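PDB 6SSH: GTPase activator-like protein from Chaetomium thermophilum, which probably stimulates GTP hydrolysis by a small GTPase, this chain being the Rap/Ran-GAP-type (TSC2 GAP) domain of a longer protein. Local coordinates for residues Ala39-Lys44 and Thr64-Asp69; Gly2-Val7 and Val75-Thr80; Lys113-Asp118 and Gln159-Pro164. One frame throughout, in Å; residues are numbered along the deposited sequence. Where two conformers were deposited one is given.

Interaction 1 (Ala39-Lys44 and Thr64-Asp69); sequences ALTRLK and TYCWRD. With EDO (1,2-ethanediol), chain E.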
loop_
_atom_site.group_PDB
_atom_site.type_symbol
_atom_site.label_atom_id
_atom_site.label_comp_id
_atom_site.label_asym_id
_atom_site.label_seq_id
_atom_site.Cartn_x
_atom_site.Cartn_y
_atom_site.Cartn_z
ATOM N N ALA A 39 5.216 10.983 5.629
ATOM C CA ALA A 39 4.628 12.260 6.062
ATOM C C ALA A 39 3.443 12.628 5.185
ATOM O O ALA A 39 3.479 12.481 3.974
ATOM C CB ALA A 39 5.610 13.338 5.994
ATOM N N LEU A 40 2.430 13.182 5.830
ATOM C CA LEU A 40 1.265 13.697 5.092
ATOM C C LEU A 40 1.693 14.920 4.270
ATOM O O LEU A 40 2.312 15.853 4.809
ATOM C CB LEU A 40 0.211 14.084 6.116
ATOM C CG LEU A 40 -1.137 14.409 5.462
ATOM C CD1 LEU A 40 -1.882 13.216 5.020
ATOM C CD2 LEU A 40 -1.999 15.282 6.410
ATOM N N THR A 41 1.405 14.879 2.981
ATOM C CA THR A 41 1.932 15.852 2.044
ATOM C C THR A 41 0.814 16.342 1.118
ATOM O O THR A 41 0.073 15.519 0.562
ATOM C CB THR A 41 3.079 15.224 1.271
ATOM O OG1 THR A 41 4.039 14.741 2.226
ATOM C CG2 THR A 41 3.800 16.224 0.408
ATOM N N ARG A 42 0.680 17.663 0.994
ATOM C CA ARG A 42 -0.340 18.272 0.145
ATOM C C ARG A 42 0.024 18.099 -1.329
ATOM O O ARG A 42 1.153 18.355 -1.742
ATOM C CB ARG A 42 -0.458 19.768 0.503
ATOM C CG ARG A 42 -1.608 20.488 -0.201
ATOM C CD ARG A 42 -2.997 20.166 0.445
ATOM N NE ARG A 42 -4.080 20.906 -0.219
ATOM C CZ ARG A 42 -4.571 20.539 -1.420
ATOM N NH1 ARG A 42 -4.186 19.430 -2.080
ATOM N NH2 ARG A 42 -5.515 21.328 -1.953
ATOM N N LEU A 43 -0.955 17.690 -2.138
ATOM C CA LEU A 43 -0.685 17.418 -3.559
ATOM C C LEU A 43 -0.850 18.626 -4.505
ATOM O O LEU A 43 -0.107 18.737 -5.473
ATOM C CB LEU A 43 -1.567 16.277 -4.056
ATOM C CG LEU A 43 -1.106 14.906 -3.522
ATOM C CD1 LEU A 43 -2.175 13.894 -3.786
ATOM C CD2 LEU A 43 0.211 14.498 -4.231
ATOM N N LYS A 44 -1.773 19.545 -4.220
ATOM C CA LYS A 44 -2.012 20.647 -5.149
ATOM C C LYS A 44 -0.839 21.567 -5.147
ATOM O O LYS A 44 -0.433 22.053 -4.098
ATOM C CB LYS A 44 -3.296 21.387 -4.782
ATOM C CG LYS A 44 -3.590 22.506 -5.777
ATOM C CD LYS A 44 -4.840 23.293 -5.432
ATOM C CE LYS A 44 -6.074 22.512 -5.839
ATOM N NZ LYS A 44 -7.309 23.378 -5.589
ATOM N N THR A 64 -1.298 12.867 0.146
ATOM C CA THR A 64 -0.778 11.506 0.207
ATOM C C THR A 64 0.268 11.444 1.324
ATOM O O THR A 64 0.434 12.409 2.065
ATOM C CB THR A 64 -0.273 11.073 -1.141
ATOM O OG1 THR A 64 -0.143 9.645 -1.031
ATOM C CG2 THR A 64 1.005 11.713 -1.537
ATOM N N TYR A 65 0.881 10.287 1.450
ATOM C CA TYR A 65 1.970 10.069 2.363
ATOM C C TYR A 65 3.240 9.824 1.544
ATOM O O TYR A 65 3.214 9.103 0.544
ATOM C CB TYR A 65 1.670 8.861 3.293
ATOM C CG TYR A 65 0.575 9.154 4.288
ATOM C CD1 TYR A 65 -0.761 8.954 3.946
ATOM C CD2 TYR A 65 0.853 9.700 5.535
ATOM C CE1 TYR A 65 -1.748 9.283 4.824
ATOM C CE2 TYR A 65 -0.119 10.008 6.429
ATOM C CZ TYR A 65 -1.439 9.779 6.065
ATOM O OH TYR A 65 -2.421 10.094 6.989
ATOM N N CYS A 66 4.347 10.415 2.018
ATOM C CA CYS A 66 5.611 10.355 1.282
ATOM C C CYS A 66 6.773 10.129 2.239
ATOM O O CYS A 66 6.794 10.634 3.345
ATOM C CB CYS A 66 5.862 11.671 0.518
ATOM S SG CYS A 66 4.593 12.074 -0.678
ATOM N N TRP A 67 7.797 9.471 1.717
ATOM C CA TRP A 67 9.032 9.218 2.480
ATOM C C TRP A 67 10.236 9.644 1.709
ATOM O O TRP A 67 10.286 9.446 0.508
ATOM C CB TRP A 67 9.146 7.716 2.751
ATOM C CG TRP A 67 10.466 7.291 3.243
ATOM C CD1 TRP A 67 11.543 6.851 2.494
ATOM C CD2 TRP A 67 10.851 7.293 4.560
ATOM N NE1 TRP A 67 12.581 6.571 3.313
ATOM C CE2 TRP A 67 12.196 6.823 4.602
ATOM C CE3 TRP A 67 10.214 7.598 5.748
ATOM C CZ2 TRP A 67 12.923 6.669 5.792
ATOM C CZ3 TRP A 67 10.935 7.423 6.942
ATOM C CH2 TRP A 67 12.274 6.987 6.960
ATOM N N ARG A 68 11.263 10.143 2.391
ATOM C CA ARG A 68 12.508 10.489 1.734
ATOM C C ARG A 68 13.664 10.124 2.643
ATOM O O ARG A 68 13.555 10.231 3.886
ATOM C CB ARG A 68 12.586 12.027 1.541
ATOM C CG ARG A 68 13.800 12.604 0.944
ATOM C CD ARG A 68 13.526 14.103 0.629
ATOM N NE ARG A 68 14.745 14.872 0.381
ATOM C CZ ARG A 68 14.778 16.186 0.285
ATOM N NH1 ARG A 68 13.674 16.904 0.437
ATOM N NH2 ARG A 68 15.926 16.787 0.047
ATOM N N ASP A 69 14.747 9.604 2.059
ATOM C CA ASP A 69 15.985 9.425 2.825
ATOM C C ASP A 69 17.062 9.993 1.990
ATOM O O ASP A 69 16.848 10.784 1.048
ATOM C CB ASP A 69 16.188 7.961 3.226
ATOM C CG ASP A 69 16.178 7.012 2.033
ATOM O OD1 ASP A 69 15.513 5.917 2.200
ATOM O OD2 ASP A 69 16.888 7.393 1.023
HETATM C C1 EDO E . -5.827 11.894 6.624
HETATM O O1 EDO E . -5.220 10.643 6.196
HETATM C C2 EDO E . -5.560 13.168 5.791
HETATM O O2 EDO E . -6.030 13.089 4.435
#

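Interaction 2 (Gly2-Val7 and Val75-Thr80); sequences GHKVGV and VFHVTT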
loop_
_atom_site.group_PDB
_atom_site.type_symbol
_atom_site.label_atom_id
_atom_site.label_comp_id
_atom_site.label_asym_id
_atom_site.label_seq_id
_atom_site.Cartn_x
_atom_site.Cartn_y
_atom_site.Cartn_z
ATOM N N GLY A 2 13.404 7.566 -7.337
ATOM C CA GLY A 2 12.057 7.706 -6.821
ATOM C C GLY A 2 11.210 6.489 -7.121
ATOM O O GLY A 2 11.218 5.961 -8.245
ATOM N N HIS A 3 10.493 6.053 -6.101
ATOM C CA HIS A 3 9.651 4.890 -6.164
ATOM C C HIS A 3 8.219 5.276 -5.871
ATOM O O HIS A 3 7.953 6.278 -5.239
ATOM C CB HIS A 3 10.106 3.832 -5.113
ATOM C CG HIS A 3 11.518 3.400 -5.247
ATOM N ND1 HIS A 3 11.896 2.408 -6.115
ATOM C CD2 HIS A 3 12.648 3.901 -4.706
ATOM C CE1 HIS A 3 13.208 2.265 -6.054
ATOM N NE2 HIS A 3 13.684 3.143 -5.196
ATOM N N LYS A 4 7.325 4.433 -6.341
ATOM C CA LYS A 4 5.897 4.565 -6.124
ATOM C C LYS A 4 5.328 3.231 -5.667
ATOM O O LYS A 4 5.567 2.171 -6.308
ATOM C CB LYS A 4 5.182 5.149 -7.374
ATOM C CG LYS A 4 5.336 4.356 -8.673
ATOM C CD LYS A 4 4.813 5.173 -9.880
ATOM C CE LYS A 4 5.056 4.491 -11.205
ATOM N NZ LYS A 4 4.168 3.329 -11.390
ATOM N N VAL A 5 4.585 3.260 -4.573
ATOM C CA VAL A 5 4.116 2.070 -3.947
ATOM C C VAL A 5 2.653 2.227 -3.544
ATOM O O VAL A 5 2.305 3.185 -2.856
ATOM C CB VAL A 5 4.988 1.739 -2.722
ATOM C CG1 VAL A 5 4.455 0.539 -1.972
ATOM C CG2 VAL A 5 6.467 1.487 -3.087
ATOM N N GLY A 6 1.795 1.302 -3.926
ATOM C CA GLY A 6 0.411 1.386 -3.544
ATOM C C GLY A 6 0.151 0.996 -2.116
ATOM O O GLY A 6 0.970 0.227 -1.503
ATOM N N VAL A 7 -0.915 1.471 -1.513
ATOM C CA VAL A 7 -1.347 1.053 -0.204
ATOM C C VAL A 7 -2.839 0.913 -0.273
ATOM O O VAL A 7 -3.561 1.901 -0.568
ATOM C CB VAL A 7 -1.008 2.041 0.930
ATOM C CG1 VAL A 7 -1.433 1.460 2.259
ATOM C CG2 VAL A 7 0.481 2.396 0.915
ATOM N N VAL A 75 6.725 7.818 -3.032
ATOM C CA VAL A 75 5.381 8.367 -2.989
ATOM C C VAL A 75 4.447 7.181 -2.864
ATOM O O VAL A 75 4.495 6.252 -3.709
ATOM C CB VAL A 75 5.046 9.166 -4.235
ATOM C CG1 VAL A 75 3.597 9.644 -4.196
ATOM C CG2 VAL A 75 5.972 10.355 -4.362
ATOM N N PHE A 76 3.618 7.182 -1.824
ATOM C CA PHE A 76 2.610 6.121 -1.669
ATOM C C PHE A 76 1.334 6.525 -2.402
ATOM O O PHE A 76 0.952 7.717 -2.451
ATOM C CB PHE A 76 2.342 5.843 -0.191
ATOM C CG PHE A 76 3.558 5.252 0.506
ATOM C CD1 PHE A 76 4.389 6.073 1.243
ATOM C CD2 PHE A 76 3.913 3.913 0.306
ATOM C CE1 PHE A 76 5.539 5.547 1.860
ATOM C CE2 PHE A 76 5.040 3.396 0.926
ATOM C CZ PHE A 76 5.844 4.237 1.679
ATOM N N HIS A 77 0.710 5.519 -3.000
ATOM C CA HIS A 77 -0.572 5.684 -3.696
ATOM C C HIS A 77 -1.607 5.024 -2.834
ATOM O O HIS A 77 -1.787 3.804 -2.894
ATOM C CB HIS A 77 -0.574 5.066 -5.071
ATOM C CG HIS A 77 0.374 5.677 -6.034
ATOM N ND1 HIS A 77 0.888 4.965 -7.098
ATOM C CD2 HIS A 77 0.779 6.966 -6.200
ATOM C CE1 HIS A 77 1.600 5.785 -7.861
ATOM N NE2 HIS A 77 1.544 7.016 -7.338
ATOM N N VAL A 78 -2.242 5.781 -1.963
ATOM C CA VAL A 78 -3.066 5.254 -0.871
ATOM C C VAL A 78 -4.536 5.329 -1.335
ATOM O O VAL A 78 -5.094 6.415 -1.418
ATOM C CB VAL A 78 -2.883 6.022 0.414
ATOM C CG1 VAL A 78 -3.673 5.370 1.528
ATOM C CG2 VAL A 78 -1.356 6.092 0.775
ATOM N N THR A 79 -5.145 4.213 -1.636
ATOM C CA THR A 79 -6.479 4.248 -2.261
ATOM C C THR A 79 -7.480 4.904 -1.336
ATOM O O THR A 79 -8.359 5.592 -1.834
ATOM C CB THR A 79 -6.895 2.881 -2.786
ATOM O OG1 THR A 79 -6.871 1.928 -1.716
ATOM C CG2 THR A 79 -5.977 2.439 -3.912
ATOM N N THR A 80 -7.381 4.781 -0.018
ATOM C CA THR A 80 -8.313 5.411 0.893
ATOM C C THR A 80 -8.125 6.961 0.916
ATOM O O THR A 80 -9.025 7.659 1.386
ATOM C CB THR A 80 -8.254 4.888 2.309
ATOM O OG1 THR A 80 -6.894 5.014 2.803
ATOM C CG2 THR A 80 -8.689 3.406 2.400
HETATM O O HOH W 1 -5.859 2.385 0.991
#

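Interaction 3 (Lys113-Asp118 and Gln159-Pro164); sequences KPFRFD and QVMSQP. With EDO (1,2-ethanediol), chain D.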
loop_
_atom_site.group_PDB
_atom_site.type_symbol
_atom_site.label_atom_id
_atom_site.label_comp_id
_atom_site.label_asym_id
_atom_site.label_seq_id
_atom_site.Cartn_x
_atom_site.Cartn_y
_atom_site.Cartn_z
ATOM N N LYS A 113 -10.451 -12.871 5.520
ATOM C CA LYS A 113 -10.241 -13.939 4.554
ATOM C C LYS A 113 -8.789 -13.921 4.098
ATOM O O LYS A 113 -8.099 -12.889 4.180
ATOM C CB LYS A 113 -11.168 -13.753 3.350
ATOM C CG LYS A 113 -12.656 -13.609 3.714
ATOM C CD LYS A 113 -13.517 -13.237 2.499
ATOM C CE LYS A 113 -15.005 -13.091 2.857
ATOM N NZ LYS A 113 -15.635 -14.392 3.226
ATOM N N PRO A 114 -8.302 -15.024 3.559
ATOM C CA PRO A 114 -6.941 -15.007 3.029
ATOM C C PRO A 114 -6.879 -14.109 1.803
ATOM O O PRO A 114 -7.790 -14.088 0.965
ATOM C CB PRO A 114 -6.704 -16.468 2.620
ATOM C CG PRO A 114 -7.640 -17.222 3.437
ATOM C CD PRO A 114 -8.877 -16.387 3.546
ATOM N N PHE A 115 -5.790 -13.359 1.700
ATOM C CA PHE A 115 -5.660 -12.485 0.534
ATOM C C PHE A 115 -5.407 -13.279 -0.728
ATOM O O PHE A 115 -4.497 -14.133 -0.743
ATOM C CB PHE A 115 -4.502 -11.503 0.735
ATOM C CG PHE A 115 -4.287 -10.608 -0.458
ATOM C CD1 PHE A 115 -5.211 -9.624 -0.806
ATOM C CD2 PHE A 115 -3.197 -10.773 -1.288
ATOM C CE1 PHE A 115 -5.039 -8.834 -1.937
ATOM C CE2 PHE A 115 -3.044 -9.967 -2.401
ATOM C CZ PHE A 115 -3.961 -9.022 -2.720
ATOM N N ARG A 116 -6.186 -13.041 -1.766
ATOM C CA ARG A 116 -6.028 -13.751 -3.032
ATOM C C ARG A 116 -5.088 -12.967 -3.937
ATOM O O ARG A 116 -5.280 -11.745 -4.154
ATOM C CB ARG A 116 -7.373 -13.928 -3.738
ATOM C CG ARG A 116 -8.373 -14.695 -2.907
ATOM C CD ARG A 116 -7.772 -15.981 -2.398
ATOM N NE ARG A 116 -8.678 -16.761 -1.573
ATOM C CZ ARG A 116 -8.332 -17.904 -0.991
ATOM N NH1 ARG A 116 -7.104 -18.370 -1.153
ATOM N NH2 ARG A 116 -9.211 -18.575 -0.257
ATOM N N PHE A 117 -4.126 -13.649 -4.529
ATOM C CA PHE A 117 -3.100 -12.982 -5.318
ATOM C C PHE A 117 -3.682 -12.294 -6.548
ATOM O O PHE A 117 -3.137 -11.284 -6.997
ATOM C CB PHE A 117 -2.026 -14.016 -5.733
ATOM C CG PHE A 117 -0.851 -13.401 -6.411
ATOM C CD1 PHE A 117 0.079 -12.667 -5.691
ATOM C CD2 PHE A 117 -0.650 -13.586 -7.763
ATOM C CE1 PHE A 117 1.172 -12.084 -6.313
ATOM C CE2 PHE A 117 0.452 -13.015 -8.403
ATOM C CZ PHE A 117 1.355 -12.254 -7.675
ATOM N N ASP A 118 -4.816 -12.775 -7.050
ATOM C CA ASP A 118 -5.428 -12.250 -8.250
ATOM C C ASP A 118 -6.516 -11.194 -7.977
ATOM O O ASP A 118 -7.292 -10.855 -8.858
ATOM C CB ASP A 118 -5.982 -13.391 -9.121
ATOM C CG ASP A 118 -7.102 -14.140 -8.462
ATOM O OD1 ASP A 118 -7.369 -13.936 -7.266
ATOM O OD2 ASP A 118 -7.726 -14.985 -9.141
ATOM N N GLN A 159 3.290 -10.887 5.204
ATOM C CA GLN A 159 3.631 -11.911 4.225
ATOM C C GLN A 159 3.863 -11.280 2.871
ATOM O O GLN A 159 3.106 -10.375 2.436
ATOM C CB GLN A 159 2.499 -12.918 4.123
ATOM C CG GLN A 159 2.715 -14.061 3.124
ATOM C CD GLN A 159 1.592 -15.125 3.171
ATOM O OE1 GLN A 159 0.733 -15.112 4.052
ATOM N NE2 GLN A 159 1.599 -16.031 2.201
ATOM N N VAL A 160 4.888 -11.685 2.170
ATOM C CA VAL A 160 5.135 -11.180 0.832
ATOM C C VAL A 160 4.599 -12.221 -0.126
ATOM O O VAL A 160 4.882 -13.456 0.024
ATOM C CB VAL A 160 6.611 -10.865 0.602
ATOM C CG1 VAL A 160 6.921 -10.441 -0.851
ATOM C CG2 VAL A 160 7.098 -9.866 1.563
ATOM N N MET A 161 3.829 -11.782 -1.120
ATOM C CA MET A 161 3.281 -12.650 -2.159
ATOM C C MET A 161 3.726 -12.104 -3.482
ATOM O O MET A 161 3.520 -10.931 -3.741
ATOM C CB MET A 161 1.762 -12.714 -2.119
ATOM C CG MET A 161 1.230 -13.335 -0.871
ATOM S SD MET A 161 -0.549 -13.399 -0.846
ATOM C CE MET A 161 -0.979 -14.153 -2.395
ATOM N N SER A 162 4.392 -12.881 -4.309
ATOM C CA SER A 162 4.917 -12.345 -5.568
ATOM C C SER A 162 4.688 -13.280 -6.718
ATOM O O SER A 162 4.382 -14.486 -6.532
ATOM C CB SER A 162 6.406 -12.050 -5.448
ATOM O OG SER A 162 7.142 -13.241 -5.170
ATOM N N GLN A 163 4.840 -12.753 -7.931
ATOM C CA GLN A 163 4.724 -13.600 -9.123
ATOM C C GLN A 163 5.666 -14.802 -9.064
ATOM O O GLN A 163 6.727 -14.764 -8.441
ATOM C CB GLN A 163 5.107 -12.793 -10.352
ATOM C CG GLN A 163 4.247 -11.631 -10.630
ATOM C CD GLN A 163 2.949 -12.022 -11.165
ATOM O OE1 GLN A 163 2.728 -13.180 -11.502
ATOM N NE2 GLN A 163 2.055 -11.048 -11.298
ATOM N N PRO A 164 5.342 -15.896 -9.772
ATOM C CA PRO A 164 6.285 -17.014 -9.823
ATOM C C PRO A 164 7.622 -16.609 -10.447
ATOM O O PRO A 164 7.597 -15.880 -11.439
ATOM C CB PRO A 164 5.590 -18.028 -10.733
ATOM C CG PRO A 164 4.133 -17.659 -10.662
ATOM C CD PRO A 164 4.066 -16.182 -10.439
HETATM C C1 EDO D . -9.685 -10.860 0.388
HETATM O O1 EDO D . -11.023 -11.339 0.397
HETATM C C2 EDO D . -9.415 -10.415 -1.025
HETATM O O2 EDO D . -8.178 -10.933 -1.459
#

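Interaction 1 (Ala39-Lys44 and Thr64-Asp69)
Leu40 of strand 39-42 reaches over the aromatic ring of Tyr65 in strand 63-68, the two side chains crossing obliquely. From Leu40 CB, at the limit of contact with Tyr65 CE2 (4.1 Å), the chain runs to CG, which stands anti to the backbone N (chi1 -170°), and then to the methyl CD1. That methyl lies over the ring face 4.0 Å from its centroid, a CH-pi contact displaced toward the phenol end: Leu40 CD1 is 3.6 Å from Tyr65 CZ. The same methyl lies 3.8 Å from C2 of a 1,2-ethanediol, probably a crystallisation additive, with Leu40 CD2 a little farther from that carbon; the diol's O1 sits at the ring edge near Tyr65 OH, and Gln81 also holds the diol. Residues of helix 28-37 pack against the tyrosine as well. The backbones pair as antiparallel strands at one margin of the mixed sheet, strand 39-42 being outermost within this chain. Leu40 and Tyr65 form a non-hydrogen-bonded pair, flanked by the hydrogen-bonded pairs Ala39-Cys66 and Thr41-Thr64; the bond from Thr41 N to Thr64 O is 2.8 Å. Ala39 O accepts from Cys66 N and, in the conformer given, from Thr41 OG1 (2.9 Å), the two arriving from opposite faces of the carbonyl plane. On the sheet face that carries Ala39, Thr41, Thr64 and Cys66, this hydroxyl also touches Cys66. Just past the end of strand 39-42, Leu43 CD2 rests on the methyl CG2 of Thr64, whose hydroxyl is hydrogen-bonded to Phe76 O.

Interaction 2 (Gly2-Val7 and Val75-Thr80)
Val5 and Phe76 run alongside each other with their tips on the same side, Val5 CB 3.9 Å from the ring atom Phe76 CD2. Val7 slants across the same phenylalanine: its CG2, held beside the backbone N, comes from two residues further along the strand to within 3.8 Å of Phe76 CD2, so that both valines meet the ring at this atom. Val78 CG2 continues the row against Val7 CB, and helix 28-37 covers this apolar face with Tyr30, Leu34 and Leu37. The pairing beneath is parallel, strands 2-10 and 73-78 being neighbours near the middle of the domain's mixed beta-sheet. Five backbone bonds alternate between them, from Val75 N to His3 O through to Thr79 N to Val7 O. On the reverse face Lys4 lies across His77. In the lysine conformer given, CG lies between the backbone N and the carbonyl carbon (chi1 59°), and the aliphatic atoms CB and CD both touch His77 CE1, Lys4 CB at 3.7 Å. Beyond them Asp102 salt-bridges Lys4 NZ in this conformer and accepts from His77 ND1, while His77 NE2 is bonded to Gln51 O; the carboxylate would be expected to favour a charged lysine. Where strand 73-78 gives way to a 3-10 turn, a water donates to Val7 O (2.8 Å), accepts from Thr80 N and is hydrogen-bonded to Thr79 OG1.

Interaction 3 (Lys113-Asp118 and Gln159-Pro164)
Met161 and Phe115 form the Met-aromatic contact of this surface patch. The sulfur sits at the ring edge, in its plane, with Met161 SD 3.8 Å from Phe115 CD2 and 5.1 Å from the ring centroid. Apolar packing carries on from the methyl. Met161 is bent at chi3 (51°), which turns CE to Phe117, and Met161 CE lies 3.5 Å from Phe117 CB and 3.8 Å from CD1. The two side chains pass each other antiparallel, each leaving its own backbone toward the other segment. Farther out, the tip of the Phe117 ring meets the chain leaving the strand: Phe117 CZ is 3.5 Å from Gln163 N. The amide of Gln163 stands at the ring edge, its plane turned 81° from that of the ring, with Gln163 CD 3.8 Å from Phe117 CZ; its NE2 is fixed by a hydrogen bond to Asn125 O. No hydrogen bond joins the two segments. One polar contact of the loop is with a 1,2-ethanediol, probably a crystallisation additive, whose O2 accepts an almost straight bond from Arg116 N (2.9 Å, 175°). Tyr128 and Val130 of strand 127-134 complete the apolar cluster, Tyr128 meeting both phenylalanine rings. The arrangement is that of a connecting loop, between strands 104-109 and 127-134, folded back by two aromatic anchors onto an antiparallel part of the Rap/Ran-GAP domain's mixed sheet.

Strand 2-10 opens the chain, and interaction 2 pairs it in parallel with 73-78, closing a long loop that contains helix 28-37. Interaction 1 is nested inside that loop and joins the outermost strand 39-42 to 63-68. Strand 63-68 then runs antiparallel beside 73-78, so the two contacts touch: Tyr65 O and Phe76 N are 3.1 Å apart, a probable hydrogen bond. Interaction 3 opens only after interaction 2 has closed, tying the loop before strand 127-134 to the end of strand 155-162. It reaches the same sheet on the opposite side of the chain's centre from interaction 1, their nearest atoms about 17 Å apart.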